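Local coordinates for protein EchA1_1 (Mycobacterium avium subsp. paratuberculosis, PDB 3R9T) that probably catalyses the reversible hydration of trans-2-enoyl-CoA to (3S)-3-hydroxyacyl-CoA in fatty acid metabolism, as a member of the crotonase-like enoyl-CoA hydratase/isomerase family, at the interface of chains A and B. Numbering follows the deposited sequence. Chains: chain A/B, EchA1_1.

The four contacts are parts of one interface between neighbouring chains, and the deposited assembly holds three copies of the protein. The centres of the C-alpha atoms of contacts 1 and 2 lie about 19 Å apart. Contacts 3 and 4 are about 6 Å apart and share A:Val139 and B:Asn206. Contacts 2 and 4, about 9 Å apart, share B:Ser214. Helix 159-168 of chain A serves contacts 1 and 3, and helix 208-218 of chain B serves contacts 2 and 4. The chain A segment around 137-144 carries benzoic acid pocket residues and a glutamate expected to be catalytic, so trimer assembly probably supports the active site.

Contact 1: the interface of chains A and B. Residues chain A 160-161, 164; chain B 184-185, 199.
A:Arg164 lies between B:Asn184, B:Glu185 and B:Leu199 in this subunit interface of a crotonase-family enzyme. Polar contact starts at the carboxamide of B:Asn184. Its ND2 donates to the backbone carbonyl O of A:Lys160 at 3.0 Å, a nearly straight bond. The acceptor lies in the amide plane, but the nitrogen sits above the carbonyl plane and not on a lone pair. The charged contact is longer. A:Arg164 NH1 and the carboxylate oxygen OE1 of B:Glu185 are 3.9 Å apart, a loose salt bridge. The carboxylate meets the guanidinium at its edge, and the two planes stand 89° apart. Packing contacts complete the patch. B:Asn184 CB lies over the centre of one guanidinium face, 3.8 Å from A:Arg164 CZ. The two side chains run past each other in opposite directions. A:Arg164 CG is anti to the backbone N (chi1 180°), and the chain turns at chi3 (-108°), which swings the guanidinium towards B:Glu185. A:Arg164 NH2 comes within 3.4 Å of the backbone B:Asn184 O, a contact and not a bond. The methyl CD1 of B:Leu199 touches A:Arg164 NE at 3.6 Å, and its CD2 lies near NH1.

Contact 2: the interface of chains A and B. Residues chain A 144, 150, 235-236, 239; chain B 213-214, 217.
The backbone carbonyl O of B:Ile217 holds the oxygen of water 1 at 2.8 Å. A:Arg235 NH1 meets the same water at 3.0 Å, and the water lies in the guanidinium plane, at its edge. This bridge links helix 230-243 of chain A to the C-terminal end of helix 208-218 of chain B. The B:Ile217 side chain is inserted between several chain A residues. Its CB sits 3.4 Å from A:Val150 CG1, a close fit for two carbons. The two side chains cross at about a right angle. A:Ile144 and B:Ile217 instead meet tip to tip, with their CD1 methyls 3.5 Å apart. B:Ile217 CG1 is anti to the carbonyl carbon (chi1 -65°), which leaves CG2 to face A:Val150 and A:Thr236. A:Glu239 passes B:Ile217 in the opposite direction and lays its CB and CG methylenes against CD1. The bend at chi2 (-81°) turns the carboxylate towards B:Ala213, where OE1 is 3.6 Å from the methyl CB. A:Ile144 also lines the pocket that holds benzoic acid, a molecule that may come from crystallisation. The neighbouring chain therefore backs a residue of the probable active-site pocket. On its other branch, A:Ile144 CG2 rests 3.5 Å from the hydroxyl OG of B:Ser214.

Contact 3: the interface of chains A and B. Residues chain A 139-140, 167-169; chain B 202, 205-206.
B:Asn206 pushes its carboxamide between A:Lys140 on one side and the carbonyls of A:Leu167 and A:Thr168 on the other. The A:Lys140 chain crosses the asparagine side chain obliquely, and its methylenes run alongside OD1. The last torsion (chi4 -75°) turns the ammonium group back towards this oxygen. A:Lys140 NZ donates to B:Asn206 OD1 at 2.8 Å, in the carbonyl plane and on a lone pair. The amide nitrogen points the other way and is gripped twice. B:Asn206 ND2 donates to A:Leu167 O at 2.9 Å, close to its own amide plane, and to A:Thr168 O at 2.8 Å. The A:Thr168 bond is less regular: the donor lies well above that carbonyl plane. These three bonds fix the flip of the amide, with OD1 towards the lysine and ND2 towards the end of helix 159-168. A:Val139 CG2 flanks the amide, 3.7 Å from B:Asn206 ND2. The ammonium group also reaches a water. A:Lys140 NZ and water 2 are 2.8 Å apart, and that water is 2.6 Å from B:Ala202 O. Beside it, the methyls A:Thr168 CG2 and B:Ala202 CB touch. The site ties the end of helix 159-168 and the 3-10 helix 137-140 of one subunit to the loop between helices 192-204 and 208-218 of the next, a likely anchor of the trimer.

Contact 4: the interface of chains A and B. Residues chain A 138-139, 142-143; chain B 206-207, 210-211, 214.
A:Val139 packs against the first turns of helix 208-218 of chain B. Its CG1 methyl is anti to the carbonyl carbon (chi1 -69°) and points at B:Ser214, 3.7 Å from OG. A:Val139 CA also rests on B:Ser210 CB. Next to this centre, A:Gly142 CA lies 3.5 Å from the methyl CB of B:Ala207. The lack of a side chain on A:Gly142 probably lets the alanine methyl come this close. Hydrogen bonds frame the apolar contact. B:Ala207 N donates to A:Val139 O at 3.0 Å. Nearby, the hydroxyl of B:Ser210 donates to the backbone carbonyl of A:Leu143, with OG and O 2.7 Å apart and the donor tilted 30° from the carbonyl plane. B:Ser214 OG turns back within its own helix and donates to B:Ser210 O at 2.8 Å. This bond gives the hydroxyl an acceptor within its own helix and leaves OG beside the valine methyl. The 3-10 helix 137-140 and the loop after it thus dock on the N-terminal end of helix 208-218. A:Glu138, one of the two catalytic glutamates expected in the crotonase fold, directly precedes A:Val139, so the neighbouring subunit may help to hold the active-site segment in place.

Contact 1: the interface of chains A and B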
loop_
_atom_site.group_PDB
_atom_site.type_symbol
_atom_site.label_atom_id
_atom_site.label_comp_id
_atom_site.label_asym_id
_atom_site.label_seq_id
_atom_site.Cartn_x
_atom_site.Cartn_y
_atom_site.Cartn_z
ATOM N N LYS A 160 -3.948 -8.525 0.922
ATOM C CA LYS A 160 -4.767 -9.701 1.236
ATOM C C LYS A 160 -6.253 -9.489 0.904
ATOM O O LYS A 160 -6.902 -10.370 0.346
ATOM C CB LYS A 160 -4.549 -10.096 2.696
ATOM C CG LYS A 160 -3.112 -10.556 2.979
ATOM C CD LYS A 160 -2.980 -11.957 2.608
ATOM C CE LYS A 160 -1.596 -12.555 2.862
ATOM N NZ LYS A 160 -0.383 -12.153 2.048
ATOM N N VAL A 161 -6.765 -8.306 1.194
ATOM C CA VAL A 161 -8.152 -7.937 0.893
ATOM C C VAL A 161 -8.392 -7.876 -0.625
ATOM O O VAL A 161 -9.382 -8.428 -1.140
ATOM C CB VAL A 161 -8.490 -6.591 1.555
ATOM C CG1 VAL A 161 -9.942 -6.167 1.250
ATOM C CG2 VAL A 161 -8.284 -6.690 3.074
ATOM N N ARG A 164 -8.421 -11.452 -2.144
ATOM C CA ARG A 164 -9.715 -12.123 -1.935
ATOM C C ARG A 164 -10.721 -11.670 -2.996
ATOM O O ARG A 164 -11.443 -12.493 -3.571
ATOM C CB ARG A 164 -10.265 -11.888 -0.511
ATOM C CG ARG A 164 -11.645 -12.570 -0.208
ATOM C CD ARG A 164 -12.218 -12.295 1.231
ATOM N NE ARG A 164 -12.133 -13.487 2.081
ATOM C CZ ARG A 164 -12.433 -13.588 3.385
ATOM N NH1 ARG A 164 -12.258 -14.755 3.965
ATOM N NH2 ARG A 164 -12.884 -12.580 4.124
ATOM N N ASN B 184 -7.306 -12.232 6.269
ATOM C CA ASN B 184 -8.656 -12.071 5.732
ATOM C C ASN B 184 -9.790 -12.267 6.713
ATOM O O ASN B 184 -10.819 -11.567 6.616
ATOM C CB ASN B 184 -8.837 -13.019 4.565
ATOM C CG ASN B 184 -7.923 -12.675 3.407
ATOM O OD1 ASN B 184 -6.831 -13.228 3.289
ATOM N ND2 ASN B 184 -8.345 -11.726 2.569
ATOM N N GLU B 185 -9.613 -13.212 7.628
ATOM C CA GLU B 185 -10.693 -13.567 8.518
ATOM C C GLU B 185 -10.207 -14.266 9.787
ATOM O O GLU B 185 -9.160 -14.910 9.808
ATOM C CB GLU B 185 -11.718 -14.367 7.724
ATOM C CG GLU B 185 -11.527 -15.795 7.693
ATOM C CD GLU B 185 -12.764 -16.498 7.166
ATOM O OE1 GLU B 185 -12.583 -17.570 6.600
ATOM O OE2 GLU B 185 -13.903 -15.993 7.295
ATOM N N LEU B 199 -13.220 -20.970 2.141
ATOM C CA LEU B 199 -12.646 -19.890 1.336
ATOM C C LEU B 199 -12.067 -20.454 0.027
ATOM O O LEU B 199 -12.266 -19.883 -1.052
ATOM C CB LEU B 199 -11.567 -19.139 2.120
ATOM C CG LEU B 199 -10.886 -17.959 1.411
ATOM C CD1 LEU B 199 -11.948 -16.934 0.938
ATOM C CD2 LEU B 199 -9.877 -17.299 2.339
#

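Contact 2: the interface of chains A and B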
loop_
_atom_site.group_PDB
_atom_site.type_symbol
_atom_site.label_atom_id
_atom_site.label_comp_id
_atom_site.label_asym_id
_atom_site.label_seq_id
_atom_site.Cartn_x
_atom_site.Cartn_y
_atom_site.Cartn_z
ATOM N N ILE A 144 -10.730 -11.996 -17.321
ATOM C CA ILE A 144 -9.999 -11.335 -16.212
ATOM C C ILE A 144 -10.333 -9.844 -16.275
ATOM O O ILE A 144 -10.866 -9.377 -17.287
ATOM C CB ILE A 144 -8.449 -11.548 -16.246
ATOM C CG1 ILE A 144 -7.844 -11.117 -17.588
ATOM C CG2 ILE A 144 -8.074 -13.014 -15.952
ATOM C CD1 ILE A 144 -6.309 -10.973 -17.590
ATOM N N VAL A 150 -6.757 -6.110 -12.496
ATOM C CA VAL A 150 -5.879 -7.136 -11.945
ATOM C C VAL A 150 -4.639 -6.567 -11.232
ATOM O O VAL A 150 -4.232 -7.093 -10.189
ATOM C CB VAL A 150 -5.456 -8.194 -12.951
ATOM C CG1 VAL A 150 -4.584 -9.222 -12.234
ATOM C CG2 VAL A 150 -6.646 -8.900 -13.537
ATOM N N ARG A 235 1.643 -7.123 -19.035
ATOM C CA ARG A 235 1.315 -8.471 -18.573
ATOM C C ARG A 235 -0.171 -8.748 -18.776
ATOM O O ARG A 235 -0.548 -9.835 -19.210
ATOM C CB ARG A 235 1.668 -8.704 -17.099
ATOM C CG ARG A 235 3.126 -8.698 -16.792
ATOM C CD ARG A 235 3.472 -9.169 -15.375
ATOM N NE ARG A 235 4.900 -8.949 -15.209
ATOM C CZ ARG A 235 5.464 -7.861 -14.681
ATOM N NH1 ARG A 235 4.738 -6.890 -14.130
ATOM N NH2 ARG A 235 6.789 -7.764 -14.665
ATOM N N THR A 236 -1.013 -7.759 -18.490
ATOM C CA THR A 236 -2.447 -7.923 -18.678
ATOM C C THR A 236 -2.783 -8.253 -20.133
ATOM O O THR A 236 -3.550 -9.176 -20.418
ATOM C CB THR A 236 -3.195 -6.683 -18.269
ATOM O OG1 THR A 236 -3.000 -6.474 -16.858
ATOM C CG2 THR A 236 -4.701 -6.842 -18.554
ATOM N N GLU A 239 -1.562 -11.797 -21.208
ATOM C CA GLU A 239 -2.469 -12.797 -20.618
ATOM C C GLU A 239 -3.873 -12.833 -21.250
ATOM O O GLU A 239 -4.426 -13.911 -21.473
ATOM C CB GLU A 239 -2.599 -12.570 -19.112
ATOM C CG GLU A 239 -1.306 -12.752 -18.339
ATOM C CD GLU A 239 -0.940 -14.191 -18.031
ATOM O OE1 GLU A 239 -1.674 -15.132 -18.442
ATOM O OE2 GLU A 239 0.105 -14.362 -17.349
ATOM N N ALA B 213 -4.172 -16.678 -14.325
ATOM C CA ALA B 213 -3.718 -15.474 -15.011
ATOM C C ALA B 213 -3.782 -14.257 -14.087
ATOM O O ALA B 213 -2.890 -13.399 -14.095
ATOM C CB ALA B 213 -4.537 -15.218 -16.256
ATOM N N SER B 214 -4.851 -14.169 -13.291
ATOM C CA SER B 214 -5.010 -13.051 -12.356
ATOM C C SER B 214 -3.888 -13.032 -11.334
ATOM O O SER B 214 -3.345 -11.976 -11.024
ATOM C CB SER B 214 -6.364 -13.106 -11.626
ATOM O OG SER B 214 -7.430 -12.930 -12.525
ATOM N N ILE B 217 -0.553 -11.803 -12.993
ATOM C CA ILE B 217 -0.506 -10.369 -13.237
ATOM C C ILE B 217 -0.400 -9.597 -11.921
ATOM O O ILE B 217 0.389 -8.674 -11.820
ATOM C CB ILE B 217 -1.741 -9.862 -13.981
ATOM C CG1 ILE B 217 -1.810 -10.443 -15.379
ATOM C CG2 ILE B 217 -1.714 -8.330 -14.077
ATOM C CD1 ILE B 217 -3.231 -10.547 -15.945
HETATM O O HOH W 1 1.834 -6.906 -13.374
#

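Contact 3: the interface of chains A and B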
loop_
_atom_site.group_PDB
_atom_site.type_symbol
_atom_site.label_atom_id
_atom_site.label_comp_id
_atom_site.label_asym_id
_atom_site.label_seq_id
_atom_site.Cartn_x
_atom_site.Cartn_y
_atom_site.Cartn_z
ATOM N N VAL A 139 -13.462 -13.428 -13.147
ATOM C CA VAL A 139 -13.019 -14.809 -12.917
ATOM C C VAL A 139 -14.138 -15.852 -12.948
ATOM O O VAL A 139 -13.886 -17.028 -13.189
ATOM C CB VAL A 139 -12.204 -14.934 -11.623
ATOM C CG1 VAL A 139 -10.871 -14.208 -11.803
ATOM C CG2 VAL A 139 -13.014 -14.469 -10.385
ATOM N N LYS A 140 -15.367 -15.405 -12.710
ATOM C CA LYS A 140 -16.550 -16.263 -12.771
ATOM C C LYS A 140 -17.056 -16.442 -14.205
ATOM O O LYS A 140 -17.919 -17.290 -14.447
ATOM C CB LYS A 140 -17.684 -15.677 -11.920
ATOM C CG LYS A 140 -17.316 -15.434 -10.467
ATOM C CD LYS A 140 -18.514 -15.361 -9.515
ATOM C CE LYS A 140 -18.097 -15.606 -8.056
ATOM N NZ LYS A 140 -17.805 -17.055 -7.762
ATOM N N LEU A 167 -9.599 -13.131 -6.586
ATOM C CA LEU A 167 -9.628 -14.557 -6.819
ATOM C C LEU A 167 -11.005 -15.172 -6.575
ATOM O O LEU A 167 -11.345 -16.142 -7.243
ATOM C CB LEU A 167 -8.565 -15.254 -5.985
ATOM C CG LEU A 167 -7.135 -14.744 -6.201
ATOM C CD1 LEU A 167 -6.174 -15.471 -5.277
ATOM C CD2 LEU A 167 -6.655 -14.858 -7.672
ATOM N N THR A 168 -11.809 -14.607 -5.666
ATOM C CA THR A 168 -13.176 -15.138 -5.438
ATOM C C THR A 168 -14.194 -14.591 -6.452
ATOM O O THR A 168 -15.181 -15.253 -6.763
ATOM C CB THR A 168 -13.730 -14.826 -4.003
ATOM O OG1 THR A 168 -13.921 -13.413 -3.831
ATOM C CG2 THR A 168 -12.803 -15.401 -2.887
ATOM N N GLY A 169 -13.958 -13.380 -6.951
ATOM C CA GLY A 169 -14.919 -12.678 -7.786
ATOM C C GLY A 169 -16.151 -12.193 -7.022
ATOM O O GLY A 169 -17.155 -11.801 -7.638
ATOM N N ALA B 202 -14.686 -20.842 -2.506
ATOM C CA ALA B 202 -15.106 -19.576 -3.130
ATOM C C ALA B 202 -14.249 -19.178 -4.329
ATOM O O ALA B 202 -14.657 -18.321 -5.111
ATOM C CB ALA B 202 -15.120 -18.423 -2.084
ATOM N N VAL B 205 -14.507 -22.627 -7.547
ATOM C CA VAL B 205 -15.676 -22.626 -8.433
ATOM C C VAL B 205 -15.451 -21.749 -9.660
ATOM O O VAL B 205 -16.197 -21.862 -10.636
ATOM C CB VAL B 205 -16.984 -22.189 -7.737
ATOM C CG1 VAL B 205 -17.363 -23.207 -6.663
ATOM C CG2 VAL B 205 -16.890 -20.756 -7.161
ATOM N N ASN B 206 -14.424 -20.890 -9.609
ATOM C CA ASN B 206 -14.139 -19.948 -10.697
ATOM C C ASN B 206 -13.279 -20.578 -11.781
ATOM O O ASN B 206 -12.725 -21.667 -11.592
ATOM C CB ASN B 206 -13.503 -18.675 -10.140
ATOM C CG ASN B 206 -14.414 -17.972 -9.141
ATOM O OD1 ASN B 206 -15.656 -18.017 -9.268
ATOM N ND2 ASN B 206 -13.816 -17.325 -8.138
HETATM O O HOH W 2 -17.158 -17.480 -5.102
#

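Contact 4: the interface of chains A and B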
loop_
_atom_site.group_PDB
_atom_site.type_symbol
_atom_site.label_atom_id
_atom_site.label_comp_id
_atom_site.label_asym_id
_atom_site.label_seq_id
_atom_site.Cartn_x
_atom_site.Cartn_y
_atom_site.Cartn_z
ATOM N N GLU A 138 -14.974 -11.133 -13.073
ATOM C CA GLU A 138 -14.500 -11.622 -14.367
ATOM C C GLU A 138 -14.057 -13.079 -14.282
ATOM O O GLU A 138 -14.258 -13.875 -15.214
ATOM C CB GLU A 138 -13.348 -10.761 -14.902
ATOM C CG GLU A 138 -13.722 -9.334 -15.412
ATOM C CD GLU A 138 -13.692 -8.253 -14.328
ATOM O OE1 GLU A 138 -13.726 -8.597 -13.128
ATOM O OE2 GLU A 138 -13.649 -7.044 -14.683
ATOM N N VAL A 139 -13.462 -13.428 -13.147
ATOM C CA VAL A 139 -13.019 -14.809 -12.917
ATOM C C VAL A 139 -14.138 -15.852 -12.948
ATOM O O VAL A 139 -13.886 -17.028 -13.189
ATOM C CB VAL A 139 -12.204 -14.934 -11.623
ATOM C CG1 VAL A 139 -10.871 -14.208 -11.803
ATOM C CG2 VAL A 139 -13.014 -14.469 -10.385
ATOM N N GLY A 142 -14.789 -16.711 -16.893
ATOM C CA GLY A 142 -13.651 -17.185 -17.674
ATOM C C GLY A 142 -12.829 -16.109 -18.348
ATOM O O GLY A 142 -12.082 -16.417 -19.272
ATOM N N LEU A 143 -12.951 -14.864 -17.879
ATOM C CA LEU A 143 -12.137 -13.734 -18.359
ATOM C C LEU A 143 -11.292 -13.193 -17.192
ATOM O O LEU A 143 -11.140 -13.877 -16.193
ATOM C CB LEU A 143 -13.048 -12.644 -18.939
ATOM C CG LEU A 143 -13.870 -13.181 -20.125
ATOM C CD1 LEU A 143 -14.986 -12.209 -20.551
ATOM C CD2 LEU A 143 -12.947 -13.482 -21.289
ATOM N N ASN B 206 -14.424 -20.890 -9.609
ATOM C CA ASN B 206 -14.139 -19.948 -10.697
ATOM C C ASN B 206 -13.279 -20.578 -11.781
ATOM O O ASN B 206 -12.725 -21.667 -11.592
ATOM C CB ASN B 206 -13.503 -18.675 -10.140
ATOM C CG ASN B 206 -14.414 -17.972 -9.141
ATOM O OD1 ASN B 206 -15.656 -18.017 -9.268
ATOM N ND2 ASN B 206 -13.816 -17.325 -8.138
ATOM N N ALA B 207 -13.194 -19.899 -12.921
ATOM C CA ALA B 207 -12.477 -20.416 -14.082
ATOM C C ALA B 207 -10.991 -20.510 -13.780
ATOM O O ALA B 207 -10.393 -19.510 -13.410
ATOM C CB ALA B 207 -12.724 -19.540 -15.288
ATOM N N SER B 210 -8.484 -18.169 -15.562
ATOM C CA SER B 210 -8.687 -16.787 -15.124
ATOM C C SER B 210 -8.030 -16.545 -13.774
ATOM O O SER B 210 -7.415 -15.512 -13.553
ATOM C CB SER B 210 -10.175 -16.487 -14.981
ATOM O OG SER B 210 -10.843 -16.591 -16.214
ATOM N N VAL B 211 -8.174 -17.494 -12.855
ATOM C CA VAL B 211 -7.589 -17.352 -11.499
ATOM C C VAL B 211 -6.050 -17.323 -11.594
ATOM O O VAL B 211 -5.372 -16.477 -10.978
ATOM C CB VAL B 211 -8.093 -18.497 -10.559
ATOM C CG1 VAL B 211 -7.266 -18.589 -9.239
ATOM C CG2 VAL B 211 -9.592 -18.346 -10.275
ATOM N N SER B 214 -4.851 -14.169 -13.291
ATOM C CA SER B 214 -5.010 -13.051 -12.356
ATOM C C SER B 214 -3.888 -13.032 -11.334
ATOM O O SER B 214 -3.345 -11.976 -11.024
ATOM C CB SER B 214 -6.364 -13.106 -11.626
ATOM O OG SER B 214 -7.430 -12.930 -12.525
#